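Local coordinates for protein peptidyl tryptophan dihydroxylase (Pseudomonas putida, PDB 7CTQ) that dihydroxylates a peptidyl tryptophan as an FAD-dependent monooxygenase, a step essential for biogenesis of the tryptophylquinone cofactor, probably that of quinohemoprotein amine dehydrogenase, at residues A[4-9]-A[291-296]; A[71-76]-A[225-230]; A[115-118]-A[124-127]; A[203-208]-A[212-217]. One frame throughout, in Å; residues are numbered along the deposited sequence.

Contact 1: residues A[4-9]-A[291-296]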
loop_
_atom_site.group_PDB
_atom_site.type_symbol
_atom_site.label_atom_id
_atom_site.label_comp_id
_atom_site.label_asym_id
_atom_site.label_seq_id
_atom_site.Cartn_x
_atom_site.Cartn_y
_atom_site.Cartn_z
ATOM N N ALA A 4 -10.160 21.554 -24.895
ATOM C CA ALA A 4 -11.178 21.279 -23.885
ATOM C C ALA A 4 -10.811 20.051 -23.037
ATOM O O ALA A 4 -11.679 19.246 -22.682
ATOM C CB ALA A 4 -12.543 21.086 -24.550
ATOM N N GLU A 5 -9.517 19.922 -22.710
ATOM C CA GLU A 5 -8.839 18.861 -21.968
ATOM C C GLU A 5 -8.895 19.126 -20.464
ATOM O O GLU A 5 -8.667 20.259 -20.021
ATOM C CB GLU A 5 -7.381 18.741 -22.401
ATOM C CG GLU A 5 -7.177 18.018 -23.717
ATOM C CD GLU A 5 -5.826 18.318 -24.334
ATOM O OE1 GLU A 5 -5.758 19.192 -25.227
ATOM O OE2 GLU A 5 -4.831 17.687 -23.917
ATOM N N PRO A 6 -9.164 18.088 -19.672
ATOM C CA PRO A 6 -9.339 18.288 -18.227
ATOM C C PRO A 6 -8.023 18.587 -17.533
ATOM O O PRO A 6 -6.973 18.048 -17.890
ATOM C CB PRO A 6 -9.924 16.953 -17.758
ATOM C CG PRO A 6 -9.381 15.956 -18.746
ATOM C CD PRO A 6 -9.304 16.674 -20.064
ATOM N N ARG A 7 -8.094 19.451 -16.524
ATOM C CA ARG A 7 -6.939 19.799 -15.702
ATOM C C ARG A 7 -6.838 18.804 -14.551
ATOM O O ARG A 7 -7.628 18.864 -13.603
ATOM C CB ARG A 7 -7.081 21.224 -15.170
ATOM C CG ARG A 7 -6.427 22.285 -16.032
ATOM C CD ARG A 7 -6.001 23.497 -15.207
ATOM N NE ARG A 7 -5.090 23.152 -14.114
ATOM C CZ ARG A 7 -3.806 23.497 -14.069
ATOM N NH1 ARG A 7 -3.271 24.195 -15.063
ATOM N NH2 ARG A 7 -3.052 23.143 -13.031
ATOM N N ILE A 8 -5.871 17.892 -14.620
ATOM C CA ILE A 8 -5.677 16.890 -13.573
ATOM C C ILE A 8 -4.495 17.304 -12.713
ATOM O O ILE A 8 -3.367 17.425 -13.209
ATOM C CB ILE A 8 -5.444 15.485 -14.152
ATOM C CG1 ILE A 8 -6.633 15.038 -15.012
ATOM C CG2 ILE A 8 -5.190 14.511 -13.011
ATOM C CD1 ILE A 8 -6.330 13.858 -15.908
ATOM N N VAL A 9 -4.734 17.488 -11.417
ATOM C CA VAL A 9 -3.675 17.819 -10.472
ATOM C C VAL A 9 -3.593 16.718 -9.427
ATOM O O VAL A 9 -4.611 16.346 -8.826
ATOM C CB VAL A 9 -3.905 19.185 -9.800
ATOM C CG1 VAL A 9 -2.750 19.490 -8.864
ATOM C CG2 VAL A 9 -4.089 20.287 -10.853
ATOM N N THR A 291 -12.384 6.653 -16.592
ATOM C CA THR A 291 -13.833 6.511 -16.645
ATOM C C THR A 291 -14.519 7.766 -16.127
ATOM O O THR A 291 -15.482 8.248 -16.732
ATOM C CB THR A 291 -14.280 5.284 -15.852
ATOM O OG1 THR A 291 -13.437 4.168 -16.187
ATOM C CG2 THR A 291 -15.751 4.938 -16.186
ATOM N N LEU A 292 -14.012 8.330 -15.033
ATOM C CA LEU A 292 -14.670 9.477 -14.434
ATOM C C LEU A 292 -14.683 10.666 -15.390
ATOM O O LEU A 292 -15.607 11.491 -15.346
ATOM C CB LEU A 292 -13.977 9.836 -13.116
ATOM C CG LEU A 292 -14.237 8.867 -11.944
ATOM C CD1 LEU A 292 -13.429 9.252 -10.729
ATOM C CD2 LEU A 292 -15.717 8.798 -11.580
ATOM N N LEU A 293 -13.691 10.745 -16.282
ATOM C CA LEU A 293 -13.521 11.867 -17.205
ATOM C C LEU A 293 -14.145 11.623 -18.575
ATOM O O LEU A 293 -14.773 12.536 -19.123
ATOM C CB LEU A 293 -12.034 12.184 -17.361
ATOM C CG LEU A 293 -11.374 12.657 -16.064
ATOM C CD1 LEU A 293 -9.875 12.786 -16.217
ATOM C CD2 LEU A 293 -11.979 13.973 -15.603
ATOM N N ARG A 294 -13.995 10.421 -19.136
ATOM C CA ARG A 294 -14.513 10.082 -20.460
ATOM C C ARG A 294 -15.956 9.592 -20.453
ATOM O O ARG A 294 -16.685 9.832 -21.422
ATOM C CB ARG A 294 -13.643 9.004 -21.120
ATOM C CG ARG A 294 -12.215 9.426 -21.418
ATOM C CD ARG A 294 -12.144 10.818 -22.029
ATOM N NE ARG A 294 -10.840 11.024 -22.646
ATOM C CZ ARG A 294 -10.171 12.170 -22.637
ATOM N NH1 ARG A 294 -10.687 13.242 -22.045
ATOM N NH2 ARG A 294 -8.978 12.243 -23.224
ATOM N N ARG A 295 -16.393 8.877 -19.419
ATOM C CA ARG A 295 -17.790 8.455 -19.309
ATOM C C ARG A 295 -18.302 8.768 -17.899
ATOM O O ARG A 295 -18.609 7.867 -17.106
ATOM C CB ARG A 295 -17.943 6.981 -19.704
ATOM C CG ARG A 295 -17.653 6.729 -21.228
ATOM C CD ARG A 295 -18.367 5.481 -21.828
ATOM N NE ARG A 295 -19.818 5.588 -21.764
ATOM C CZ ARG A 295 -20.677 4.609 -22.047
ATOM N NH1 ARG A 295 -20.252 3.404 -22.417
ATOM N NH2 ARG A 295 -21.977 4.829 -21.947
ATOM N N PRO A 296 -18.418 10.060 -17.562
ATOM C CA PRO A 296 -18.851 10.430 -16.202
ATOM C C PRO A 296 -20.219 9.872 -15.832
ATOM O O PRO A 296 -20.494 9.705 -14.636
ATOM C CB PRO A 296 -18.849 11.969 -16.234
ATOM C CG PRO A 296 -19.108 12.295 -17.682
ATOM C CD PRO A 296 -18.319 11.234 -18.445
#
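Leu293 rests its CD1 methyl against both Pro6 and Ile8, and that one methyl carries the tight half of the contact. The closest approach is to Ile8, CD1 to CD1 at 3.7 Å, with the two side chains meeting at a slant. Leu293 CD1 also touches the proline ring, 4.1 Å from Pro6 CG. Leu293 gets there because its CG stands anti to its carbonyl carbon (chi1 -64°), which sends the branch off the last turn of the helix toward the incoming strand. Ile8 answers with its longer branch, while Tyr29, in a loop, touches all three of these residues and Arg294 as well.

The strand that begins at Ile8 is central to the fold. It lies between strands 31-35 and 137-140 in the mixed sheet of a Rossmann-type FAD-binding domain, and Ile8 bonds through its backbone to Thr32. The C-terminal end of helix 285-294 packs against the entry to this strand, and Leu293 reaches Phe137 of the neighbouring strand as well. The last helical bond here runs from Arg295 N to Thr291 O at 2.9 Å, and Arg295 then leaves helical geometry.

Toward solvent the packing slackens. Arg294 bends at chi2 (-44°) and brings its guanidinium nearer the N-terminal segment, yet it merely grazes Pro6 obliquely, NH1 to CD at 4.2 Å. Glu5 has the opposite charge but is poorly ordered, with its OE2 6.9 Å from Arg294 NH2, too far for a salt bridge.

Contact 2: residues A[71-76]-A[225-230]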
loop_
_atom_site.group_PDB
_atom_site.type_symbol
_atom_site.label_atom_id
_atom_site.label_comp_id
_atom_site.label_asym_id
_atom_site.label_seq_id
_atom_site.Cartn_x
_atom_site.Cartn_y
_atom_site.Cartn_z
ATOM N N THR A 71 23.115 -6.414 4.630
ATOM C CA THR A 71 22.761 -7.572 5.431
ATOM C C THR A 71 21.638 -7.213 6.409
ATOM O O THR A 71 21.266 -6.046 6.570
ATOM C CB THR A 71 23.983 -8.077 6.191
ATOM O OG1 THR A 71 23.571 -9.035 7.172
ATOM C CG2 THR A 71 24.690 -6.913 6.886
ATOM N N ARG A 72 21.106 -8.234 7.087
ATOM C CA ARG A 72 19.945 -8.027 7.955
ATOM C C ARG A 72 19.804 -9.171 8.953
ATOM O O ARG A 72 19.390 -10.271 8.573
ATOM C CB ARG A 72 18.685 -7.893 7.118
ATOM C CG ARG A 72 17.428 -7.826 7.944
ATOM C CD ARG A 72 16.277 -7.474 7.065
ATOM N NE ARG A 72 16.667 -6.486 6.070
ATOM C CZ ARG A 72 15.841 -5.999 5.152
ATOM N NH1 ARG A 72 16.269 -5.096 4.278
ATOM N NH2 ARG A 72 14.583 -6.417 5.110
ATOM N N GLN A 73 20.106 -8.904 10.225
ATOM C CA GLN A 73 19.817 -9.854 11.294
ATOM C C GLN A 73 18.324 -9.833 11.619
ATOM O O GLN A 73 17.707 -8.766 11.710
ATOM C CB GLN A 73 20.638 -9.528 12.548
ATOM C CG GLN A 73 21.870 -10.417 12.753
ATOM C CD GLN A 73 22.617 -10.132 14.058
ATOM O OE1 GLN A 73 22.817 -11.025 14.886
ATOM N NE2 GLN A 73 23.045 -8.888 14.234
ATOM N N VAL A 74 17.736 -11.015 11.774
ATOM C CA VAL A 74 16.314 -11.150 12.083
ATOM C C VAL A 74 16.178 -11.973 13.356
ATOM O O VAL A 74 16.629 -13.124 13.411
ATOM C CB VAL A 74 15.531 -11.783 10.923
ATOM C CG1 VAL A 74 14.314 -12.531 11.451
ATOM C CG2 VAL A 74 15.100 -10.709 9.929
ATOM N N HIS A 75 15.573 -11.376 14.382
ATOM C CA HIS A 75 15.336 -12.022 15.670
ATOM C C HIS A 75 13.827 -12.122 15.863
ATOM O O HIS A 75 13.145 -11.101 16.014
ATOM C CB HIS A 75 15.988 -11.242 16.813
ATOM C CG HIS A 75 17.477 -11.392 16.884
ATOM N ND1 HIS A 75 18.301 -11.190 15.796
ATOM C CD2 HIS A 75 18.293 -11.695 17.922
ATOM C CE1 HIS A 75 19.558 -11.378 16.158
ATOM N NE2 HIS A 75 19.581 -11.684 17.443
ATOM N N TRP A 76 13.314 -13.351 15.869
ATOM C CA TRP A 76 11.880 -13.606 15.821
ATOM C C TRP A 76 11.623 -15.060 16.172
ATOM O O TRP A 76 12.283 -15.947 15.624
ATOM C CB TRP A 76 11.341 -13.301 14.427
ATOM C CG TRP A 76 9.905 -12.908 14.362
ATOM C CD1 TRP A 76 8.831 -13.739 14.238
ATOM C CD2 TRP A 76 9.383 -11.575 14.372
ATOM N NE1 TRP A 76 7.670 -13.005 14.186
ATOM C CE2 TRP A 76 7.982 -11.674 14.260
ATOM C CE3 TRP A 76 9.965 -10.307 14.474
ATOM C CZ2 TRP A 76 7.153 -10.556 14.251
ATOM C CZ3 TRP A 76 9.144 -9.200 14.460
ATOM C CH2 TRP A 76 7.753 -9.328 14.351
ATOM N N VAL A 225 21.130 -3.426 19.155
ATOM C CA VAL A 225 21.559 -2.037 18.981
ATOM C C VAL A 225 23.055 -1.901 19.268
ATOM O O VAL A 225 23.789 -1.223 18.533
ATOM C CB VAL A 225 20.716 -1.105 19.879
ATOM C CG1 VAL A 225 21.358 0.262 19.989
ATOM C CG2 VAL A 225 19.295 -0.967 19.337
ATOM N N THR A 226 23.537 -2.572 20.320
ATOM C CA THR A 226 24.947 -2.461 20.703
ATOM C C THR A 226 25.857 -3.001 19.606
ATOM O O THR A 226 26.818 -2.338 19.194
ATOM C CB THR A 226 25.194 -3.202 22.022
ATOM O OG1 THR A 226 24.447 -2.582 23.077
ATOM C CG2 THR A 226 26.667 -3.166 22.388
ATOM N N GLU A 227 25.555 -4.208 19.116
ATOM C CA GLU A 227 26.350 -4.820 18.057
ATOM C C GLU A 227 26.376 -3.949 16.811
ATOM O O GLU A 227 27.446 -3.613 16.294
ATOM C CB GLU A 227 25.793 -6.203 17.725
ATOM C CG GLU A 227 26.693 -7.031 16.820
ATOM C CD GLU A 227 26.452 -8.525 16.948
ATOM O OE1 GLU A 227 27.411 -9.306 16.747
ATOM O OE2 GLU A 227 25.301 -8.920 17.240
ATOM N N LEU A 228 25.197 -3.557 16.326
ATOM C CA LEU A 228 25.101 -2.883 15.035
ATOM C C LEU A 228 25.658 -1.467 15.061
ATOM O O LEU A 228 26.158 -0.984 14.036
ATOM C CB LEU A 228 23.645 -2.845 14.572
ATOM C CG LEU A 228 23.307 -3.850 13.475
ATOM C CD1 LEU A 228 23.244 -5.249 14.067
ATOM C CD2 LEU A 228 22.006 -3.481 12.776
ATOM N N PHE A 229 25.558 -0.770 16.191
ATOM C CA PHE A 229 25.897 0.646 16.258
ATOM C C PHE A 229 27.030 0.849 17.253
ATOM O O PHE A 229 26.901 0.498 18.432
ATOM C CB PHE A 229 24.684 1.490 16.656
ATOM C CG PHE A 229 23.483 1.285 15.778
ATOM C CD1 PHE A 229 23.378 1.940 14.562
ATOM C CD2 PHE A 229 22.457 0.445 16.175
ATOM C CE1 PHE A 229 22.267 1.758 13.750
ATOM C CE2 PHE A 229 21.341 0.252 15.371
ATOM C CZ PHE A 229 21.245 0.913 14.156
ATOM N N ASP A 230 28.132 1.430 16.783
ATOM C CA ASP A 230 29.216 1.789 17.690
ATOM C C ASP A 230 28.844 3.028 18.497
ATOM O O ASP A 230 28.802 2.990 19.731
ATOM C CB ASP A 230 30.509 2.002 16.896
ATOM C CG ASP A 230 30.727 0.928 15.839
ATOM O OD1 ASP A 230 30.436 -0.256 16.118
ATOM O OD2 ASP A 230 31.174 1.267 14.723
#
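The amide of Gln73 stands almost upright against the carboxylate of Glu227, their planes 76° apart and their side chains roughly perpendicular. Glu227 CG is anti to the backbone N (chi1 -169°) and the chain beyond it is extended, which carries the carboxylate out from the helix to the amide. The two groups come near without bonding: Gln73 NE2 is 3.8 Å from Glu227 OE2. Gln73 OE1 is hardly farther from the same oxygen, 4.0 Å, and also lies at the edge of the His75 ring, in its plane.

Leu228 meets the same amide differently. It runs antiparallel alongside the glutamine, and its CD1 methyl lies 3.6 Å from Gln73 NE2, so the nearest contact pairs a methyl with a polar nitrogen. The leucine also packs on Ala175 of strand 173-179, which runs parallel to strand 67-76 in the large mixed sheet. The last turn of helix 223-228 sits beside that sheet at the protein surface, and Phe229 behind it reaches Trp165 and Met186.

With no hydrogen bond or salt bridge here, and amide nitrogen and oxygen at similar range from Glu227 OE2, attraction and repulsion probably largely offset each other; the join rests on van der Waals contact.

Contact 3: residues A[115-118]-A[124-127]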
loop_
_atom_site.group_PDB
_atom_site.type_symbol
_atom_site.label_atom_id
_atom_site.label_comp_id
_atom_site.label_asym_id
_atom_site.label_seq_id
_atom_site.Cartn_x
_atom_site.Cartn_y
_atom_site.Cartn_z
ATOM N N ARG A 115 -1.832 24.319 1.114
ATOM C CA ARG A 115 -2.473 24.952 2.263
ATOM C C ARG A 115 -3.873 24.401 2.486
ATOM O O ARG A 115 -4.233 24.018 3.605
ATOM C CB ARG A 115 -2.548 26.467 2.055
ATOM C CG ARG A 115 -1.434 27.251 2.698
ATOM C CD ARG A 115 -1.875 28.647 3.128
ATOM N NE ARG A 115 -3.210 28.647 3.719
ATOM C CZ ARG A 115 -4.208 29.430 3.319
ATOM N NH1 ARG A 115 -4.024 30.283 2.317
ATOM N NH2 ARG A 115 -5.390 29.360 3.921
ATOM N N GLU A 116 -4.674 24.368 1.428
ATOM C CA GLU A 116 -6.095 24.093 1.545
ATOM C C GLU A 116 -6.657 23.849 0.154
ATOM O O GLU A 116 -6.210 24.464 -0.818
ATOM C CB GLU A 116 -6.825 25.264 2.216
ATOM C CG GLU A 116 -8.169 24.903 2.823
ATOM C CD GLU A 116 -8.693 25.986 3.739
ATOM O OE1 GLU A 116 -8.714 27.161 3.310
ATOM O OE2 GLU A 116 -9.077 25.661 4.885
ATOM N N VAL A 117 -7.623 22.943 0.067
ATOM C CA VAL A 117 -8.364 22.705 -1.161
ATOM C C VAL A 117 -9.809 23.096 -0.898
ATOM O O VAL A 117 -10.343 22.824 0.182
ATOM C CB VAL A 117 -8.256 21.238 -1.624
ATOM C CG1 VAL A 117 -8.663 21.115 -3.086
ATOM C CG2 VAL A 117 -6.841 20.718 -1.404
ATOM N N VAL A 118 -10.430 23.757 -1.869
ATOM C CA VAL A 118 -11.761 24.317 -1.681
ATOM C C VAL A 118 -12.643 23.930 -2.861
ATOM O O VAL A 118 -12.161 23.720 -3.978
ATOM C CB VAL A 118 -11.703 25.852 -1.512
ATOM C CG1 VAL A 118 -11.005 26.221 -0.206
ATOM C CG2 VAL A 118 -10.988 26.486 -2.690
ATOM N N GLY A 124 -9.975 24.137 -5.937
ATOM C CA GLY A 124 -9.104 25.260 -5.674
ATOM C C GLY A 124 -7.968 24.885 -4.750
ATOM O O GLY A 124 -8.118 24.914 -3.525
ATOM N N ILE A 125 -6.826 24.533 -5.325
ATOM C CA ILE A 125 -5.675 24.071 -4.560
ATOM C C ILE A 125 -4.816 25.275 -4.220
ATOM O O ILE A 125 -4.108 25.812 -5.078
ATOM C CB ILE A 125 -4.867 23.024 -5.330
ATOM C CG1 ILE A 125 -5.802 22.159 -6.177
ATOM C CG2 ILE A 125 -4.037 22.183 -4.368
ATOM C CD1 ILE A 125 -5.086 21.084 -6.919
ATOM N N ARG A 126 -4.859 25.677 -2.959
ATOM C CA ARG A 126 -4.163 26.857 -2.478
ATOM C C ARG A 126 -2.888 26.407 -1.774
ATOM O O ARG A 126 -2.941 25.575 -0.862
ATOM C CB ARG A 126 -5.091 27.653 -1.559
ATOM C CG ARG A 126 -6.318 28.181 -2.328
ATOM C CD ARG A 126 -7.531 28.476 -1.447
ATOM N NE ARG A 126 -7.461 29.805 -0.853
ATOM C CZ ARG A 126 -7.020 30.047 0.375
ATOM N NH1 ARG A 126 -6.625 29.043 1.149
ATOM N NH2 ARG A 126 -6.980 31.292 0.835
ATOM N N LEU A 127 -1.749 26.922 -2.231
ATOM C CA LEU A 127 -0.434 26.540 -1.738
ATOM C C LEU A 127 0.066 27.545 -0.706
ATOM O O LEU A 127 -0.417 28.678 -0.620
ATOM C CB LEU A 127 0.562 26.439 -2.897
ATOM C CG LEU A 127 0.856 25.044 -3.450
ATOM C CD1 LEU A 127 -0.314 24.526 -4.284
ATOM C CD2 LEU A 127 2.141 25.060 -4.265
#
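Arg126 O takes two backbone N-H groups at once, from Arg115 N at 2.6 Å and from Glu116 N at 3.1 Å. Both residues face Arg126, which makes this a classic beta bulge. In return Arg126 N bonds straight to Glu116 O at 2.8 Å.

The strands are the two arms of a beta hairpin, 108-119 and 123-127, antiparallel and near the edge of the seven-stranded sheet. Toward the turn Val118 and Gly124 exchange backbone bonds. Val118 CG2 lies 3.4 Å from Gly124 O, and a side chain on the glycine would run into this methyl. On the other face Val117 and Ile125 pack toward Leu11 and Leu138.

The Arg126 chain bends at chi3 (84°) and brings NH1 over one face of the Arg115 guanidinium, 3.1 Å from its NH2, planes 84° apart. This edge-to-face meeting of like charges is probably costly. Glu116 lies alongside Arg126 and probably offsets part of that cost through a salt bridge of charges alone, OE1 to NH1 at 3.5 Å, the oxygen well out of the guanidinium plane. An alanine in place of Arg126 is likely to leave the Glu116 carboxylate without this mate and uncover the Arg115 face.

Contact 4: residues A[203-208]-A[212-217]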
loop_
_atom_site.group_PDB
_atom_site.type_symbol
_atom_site.label_atom_id
_atom_site.label_comp_id
_atom_site.label_asym_id
_atom_site.label_seq_id
_atom_site.Cartn_x
_atom_site.Cartn_y
_atom_site.Cartn_z
ATOM N N ALA A 203 -1.285 3.015 23.458
ATOM C CA ALA A 203 -1.825 3.281 24.789
ATOM C C ALA A 203 -0.740 3.264 25.861
ATOM O O ALA A 203 0.107 2.368 25.898
ATOM C CB ALA A 203 -2.900 2.250 25.137
ATOM N N GLY A 204 -0.785 4.249 26.755
ATOM C CA GLY A 204 0.137 4.282 27.874
ATOM C C GLY A 204 1.537 4.776 27.567
ATOM O O GLY A 204 2.377 4.799 28.476
ATOM N N LEU A 205 1.826 5.162 26.320
ATOM C CA LEU A 205 3.097 5.799 26.018
ATOM C C LEU A 205 3.198 7.122 26.772
ATOM O O LEU A 205 2.186 7.694 27.181
ATOM C CB LEU A 205 3.240 6.051 24.518
ATOM C CG LEU A 205 3.211 4.847 23.582
ATOM C CD1 LEU A 205 3.397 5.311 22.145
ATOM C CD2 LEU A 205 4.267 3.833 23.974
ATOM N N PRO A 206 4.413 7.622 26.973
ATOM C CA PRO A 206 4.570 8.957 27.557
ATOM C C PRO A 206 4.198 10.031 26.549
ATOM O O PRO A 206 4.160 9.798 25.339
ATOM C CB PRO A 206 6.064 9.030 27.904
ATOM C CG PRO A 206 6.589 7.631 27.765
ATOM C CD PRO A 206 5.709 6.961 26.757
ATOM N N GLY A 207 3.932 11.228 27.068
ATOM C CA GLY A 207 3.756 12.394 26.227
ATOM C C GLY A 207 5.073 12.860 25.631
ATOM O O GLY A 207 6.140 12.289 25.866
ATOM N N LYS A 208 4.985 13.937 24.838
ATOM C CA LYS A 208 6.139 14.477 24.123
ATOM C C LYS A 208 7.385 14.536 24.997
ATOM O O LYS A 208 8.455 14.054 24.613
ATOM C CB LYS A 208 5.816 15.880 23.599
ATOM C CG LYS A 208 5.427 15.942 22.133
ATOM C CD LYS A 208 5.264 17.387 21.668
ATOM C CE LYS A 208 4.706 17.454 20.251
ATOM N NZ LYS A 208 3.390 16.765 20.135
ATOM N N ALA A 212 11.909 11.001 24.498
ATOM C CA ALA A 212 13.350 10.853 24.314
ATOM C C ALA A 212 13.926 9.854 25.310
ATOM O O ALA A 212 14.659 8.933 24.925
ATOM C CB ALA A 212 14.039 12.211 24.447
ATOM N N ASP A 213 13.588 10.012 26.599
ATOM C CA ASP A 213 14.052 9.067 27.621
ATOM C C ASP A 213 13.521 7.668 27.380
ATOM O O ASP A 213 14.189 6.672 27.695
ATOM C CB ASP A 213 13.614 9.523 29.005
ATOM C CG ASP A 213 14.455 10.669 29.532
ATOM O OD1 ASP A 213 15.640 10.754 29.169
ATOM O OD2 ASP A 213 13.927 11.459 30.327
ATOM N N TYR A 214 12.278 7.577 26.905
ATOM C CA TYR A 214 11.666 6.282 26.651
ATOM C C TYR A 214 12.417 5.536 25.555
ATOM O O TYR A 214 12.780 4.368 25.720
ATOM C CB TYR A 214 10.193 6.487 26.277
ATOM C CG TYR A 214 9.412 5.212 26.118
ATOM C CD1 TYR A 214 8.759 4.634 27.202
ATOM C CD2 TYR A 214 9.336 4.579 24.883
ATOM C CE1 TYR A 214 8.035 3.457 27.058
ATOM C CE2 TYR A 214 8.613 3.402 24.724
ATOM C CZ TYR A 214 7.970 2.845 25.814
ATOM O OH TYR A 214 7.258 1.677 25.658
ATOM N N CYS A 215 12.677 6.214 24.432
ATOM C CA CYS A 215 13.428 5.594 23.349
ATOM C C CYS A 215 14.849 5.247 23.771
ATOM O O CYS A 215 15.370 4.181 23.410
ATOM C CB CYS A 215 13.448 6.527 22.145
ATOM S SG CYS A 215 11.839 6.591 21.311
ATOM N N ALA A 216 15.507 6.147 24.511
ATOM C CA ALA A 216 16.881 5.892 24.936
ATOM C C ALA A 216 16.967 4.620 25.769
ATOM O O ALA A 216 17.826 3.764 25.529
ATOM C CB ALA A 216 17.419 7.099 25.712
ATOM N N ALA A 217 16.047 4.443 26.717
ATOM C CA ALA A 217 16.097 3.241 27.544
ATOM C C ALA A 217 15.882 1.976 26.723
ATOM O O ALA A 217 16.524 0.947 26.985
ATOM C CB ALA A 217 15.076 3.331 28.675
HETATM O O HOH W 1 11.167 13.946 24.514
#
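Tyr214 and Pro206 meet where the loop after strand 193-201 runs into helix 208-220, a loop-to-helix junction in which a tyrosine of the helix's second turn packs on the loop leading into it. The proline lies over one face of the phenol ring in a CH-pi contact: Pro206 CD stands 4.3 Å from the Tyr214 ring centroid and 26° off its normal. The proline is offset from the ring centre toward CD1, so the shortest touch is Pro206 CG to Tyr214 CD1 at 3.7 Å. With chi1 at -174°, the tyrosine ring extends directly away from its own amide nitrogen and out to the loop.

Leu205 joins at the far end of the ring. Its CD2 methyl comes in obliquely, 4.1 Å from Tyr214 OH, and its side chain is roughly perpendicular to the tyrosine. The hydroxyl itself is hydrogen-bonded to Arg218, one turn further along the helix. Leu205 and Tyr214 also both reach Leu200 of strand 193-201, so the patch continues onto the sheet.

An alanine here in place of Tyr214 would probably leave the Pro206 ring and the Leu205 methyl without the flat surface they rest on, and Arg218 without its hydroxyl partner.

Nearer the start of the helix a water links the segments, donating to Lys208 O at 2.7 Å and accepting from Ala212 N at 3.0 Å.

How the contacts relate
The four contacts fall into two pairs at opposite ends of the molecule. Contacts 1 and 3, with centres 20 Å apart, share the seven-stranded sheet of the Rossmann-type domain and touch directly, Val9 CG1 to Ile125 CD1 at 3.4 Å. Contacts 2 and 4, 22 Å between centres, set the successive helices 223-228 and 208-220 beside the large mixed sheet; their nearest atoms are about 7 Å apart. Between the pairs, centres lie 36 to 50 Å apart. Along the chain contact 1 encloses the rest, and contact 2 encloses contact 3, then contact 4. FAD lies about 7 Å from the side chain of Leu127 and about 12 Å from that of Leu205, consistent with its spanning the two sheets.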